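Local coordinates for Thiol:disulfide interchange protein (Proteus mirabilis, PDB 4OD7) that probably acts as a periplasmic dithiol oxidase of the DsbA type, introducing disulfide bonds into folding proteins, at residues His62-Gly67 against Gln138-Val143. The protein carries 1 engineered substitution. Sequence-based numbering, arbitrary orientation.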
loop_
_atom_site.group_PDB
_atom_site.type_symbol
_atom_site.label_atom_id
_atom_site.label_comp_id
_atom_site.label_asym_id
_atom_site.label_seq_id
_atom_site.Cartn_x
_atom_site.Cartn_y
_atom_site.Cartn_z
ATOM N N HIS A 62 -1.489 2.921 -4.458
ATOM C CA HIS A 62 -2.869 3.165 -4.058
ATOM C C HIS A 62 -3.828 2.717 -5.185
ATOM O O HIS A 62 -3.504 2.770 -6.405
ATOM C CB HIS A 62 -3.079 4.637 -3.729
ATOM C CG HIS A 62 -4.408 4.927 -3.104
ATOM N ND1 HIS A 62 -5.555 5.137 -3.837
ATOM C CD2 HIS A 62 -4.764 5.062 -1.805
ATOM C CE1 HIS A 62 -6.564 5.382 -3.015
ATOM N NE2 HIS A 62 -6.112 5.340 -1.776
ATOM N N VAL A 63 -4.981 2.204 -4.764
ATOM C CA VAL A 63 -5.959 1.717 -5.709
ATOM C C VAL A 63 -7.116 2.722 -5.908
ATOM O O VAL A 63 -7.506 3.425 -5.008
ATOM C CB VAL A 63 -6.528 0.345 -5.251
ATOM C CG1 VAL A 63 -5.398 -0.694 -5.030
ATOM C CG2 VAL A 63 -7.400 0.496 -4.016
ATOM N N ASP A 64 -7.682 2.741 -7.106
ATOM C CA ASP A 64 -8.718 3.694 -7.454
ATOM C C ASP A 64 -10.079 3.223 -7.075
ATOM O O ASP A 64 -10.997 4.031 -7.005
ATOM C CB ASP A 64 -8.753 3.954 -8.958
ATOM C CG ASP A 64 -7.558 4.711 -9.481
ATOM O OD1 ASP A 64 -6.682 5.171 -8.719
ATOM O OD2 ASP A 64 -7.490 4.791 -10.718
ATOM N N PHE A 65 -10.218 1.915 -6.857
ATOM C CA PHE A 65 -11.533 1.292 -6.929
ATOM C C PHE A 65 -12.351 1.332 -5.643
ATOM O O PHE A 65 -13.510 0.936 -5.656
ATOM C CB PHE A 65 -11.444 -0.170 -7.452
ATOM C CG PHE A 65 -10.504 -1.096 -6.691
ATOM C CD1 PHE A 65 -10.879 -1.694 -5.516
ATOM C CD2 PHE A 65 -9.283 -1.426 -7.218
ATOM C CE1 PHE A 65 -10.034 -2.540 -4.859
ATOM C CE2 PHE A 65 -8.437 -2.271 -6.556
ATOM C CZ PHE A 65 -8.816 -2.841 -5.380
ATOM N N LEU A 66 -11.792 1.858 -4.564
ATOM C CA LEU A 66 -12.587 2.082 -3.374
ATOM C C LEU A 66 -12.806 3.568 -3.197
ATOM O O LEU A 66 -11.918 4.357 -3.458
ATOM C CB LEU A 66 -11.920 1.485 -2.155
ATOM C CG LEU A 66 -11.746 -0.044 -2.179
ATOM C CD1 LEU A 66 -11.045 -0.529 -0.912
ATOM C CD2 LEU A 66 -13.080 -0.731 -2.357
ATOM N N GLY A 67 -14.032 3.932 -2.839
ATOM C CA GLY A 67 -14.349 5.252 -2.349
ATOM C C GLY A 67 -14.697 6.187 -3.470
ATOM O O GLY A 67 -14.270 5.970 -4.600
ATOM N N GLN A 138 1.789 4.620 -13.107
ATOM C CA GLN A 138 2.502 3.479 -12.545
ATOM C C GLN A 138 1.616 2.635 -11.636
ATOM O O GLN A 138 1.691 1.412 -11.665
ATOM C CB GLN A 138 3.687 3.935 -11.727
ATOM C CG GLN A 138 4.526 2.751 -11.286
ATOM C CD GLN A 138 5.923 3.154 -10.875
ATOM O OE1 GLN A 138 6.864 3.004 -11.635
ATOM N NE2 GLN A 138 6.061 3.660 -9.648
ATOM N N GLN A 139 0.841 3.315 -10.799
ATOM C CA GLN A 139 -0.075 2.669 -9.850
ATOM C C GLN A 139 -1.223 1.939 -10.534
ATOM O O GLN A 139 -1.500 0.763 -10.274
ATOM C CB GLN A 139 -0.611 3.719 -8.907
ATOM C CG GLN A 139 0.448 4.222 -7.983
ATOM C CD GLN A 139 -0.048 5.301 -7.053
ATOM O OE1 GLN A 139 -0.580 5.017 -5.975
ATOM N NE2 GLN A 139 0.141 6.555 -7.453
ATOM N N GLN A 140 -1.867 2.664 -11.439
ATOM C CA GLN A 140 -3.030 2.191 -12.133
ATOM C C GLN A 140 -2.699 0.973 -12.968
ATOM O O GLN A 140 -3.473 0.056 -13.018
ATOM C CB GLN A 140 -3.565 3.290 -13.027
ATOM C CG GLN A 140 -4.111 4.522 -12.308
ATOM C CD GLN A 140 -4.455 5.628 -13.308
ATOM O OE1 GLN A 140 -3.756 5.801 -14.323
ATOM N NE2 GLN A 140 -5.523 6.383 -13.037
ATOM N N ASN A 141 -1.538 0.982 -13.625
ATOM C CA ASN A 141 -1.064 -0.154 -14.424
ATOM C C ASN A 141 -0.673 -1.318 -13.592
ATOM O O ASN A 141 -0.822 -2.442 -14.030
ATOM C CB ASN A 141 0.161 0.204 -15.245
ATOM C CG ASN A 141 -0.124 1.135 -16.368
ATOM O OD1 ASN A 141 0.770 1.843 -16.797
ATOM N ND2 ASN A 141 -1.345 1.131 -16.882
ATOM N N ALA A 142 -0.132 -1.042 -12.402
ATOM C CA ALA A 142 0.243 -2.110 -11.473
ATOM C C ALA A 142 -0.949 -2.850 -10.952
ATOM O O ALA A 142 -0.927 -4.056 -10.869
ATOM C CB ALA A 142 1.044 -1.541 -10.269
ATOM N N VAL A 143 -1.997 -2.114 -10.623
ATOM C CA VAL A 143 -3.227 -2.726 -10.135
ATOM C C VAL A 143 -3.814 -3.632 -11.210
ATOM O O VAL A 143 -4.277 -4.729 -10.916
ATOM C CB VAL A 143 -4.180 -1.655 -9.632
ATOM C CG1 VAL A 143 -5.601 -2.180 -9.437
ATOM C CG2 VAL A 143 -3.612 -1.108 -8.310
#
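Gln139 reaches from helix 130-145 to the backbone of His62, at the end of edge strand 58-62. Gln139 OE1 accepts the N-H of His62, N to OE1 2.7 Å. The bond is nearly straight (166° at the hydrogen), and the N-H lies in the carbonyl plane, on a lone pair. Beyond CG the Gln139 chain is extended (chi2 178°), which carries CD out from the helix. Gln139 OE1 also touches His62 CB at 3.4 Å. NE2 of the same amide bonds back to Leu135 O, one turn earlier in the helix, and weakly to Thr74 O.

A second polar contact is weak: Gln140 NE2 to Asp64 OD2, 3.4 Å. The carboxylate and amide planes are 74° apart. The stronger partner of Asp64 is Thr74, through OD1; Thr74 OG1 also bonds His62 ND1.

Apolar packing gathers on Val143. Val143 CG2 meets Val63 CG1 at 3.8 Å, the two side chains crossing at about a right angle. Val143 CG1 lies at the edge of the Phe65 ring, near its plane, 4.0 Å from CE2. Val63 CG2 covers one face of that ring, over its centre.

The contact joins the edge of the thioredoxin-fold sheet, and the loop leaving it, to helix 130-145, which probably links the helical insertion back to that fold, as in other DsbA proteins. Phe65 also packs on the bound peptide's backbone. One strong, buried amide-to-backbone bond thus holds the strand end, while the weak polar pair lies nearer solvent.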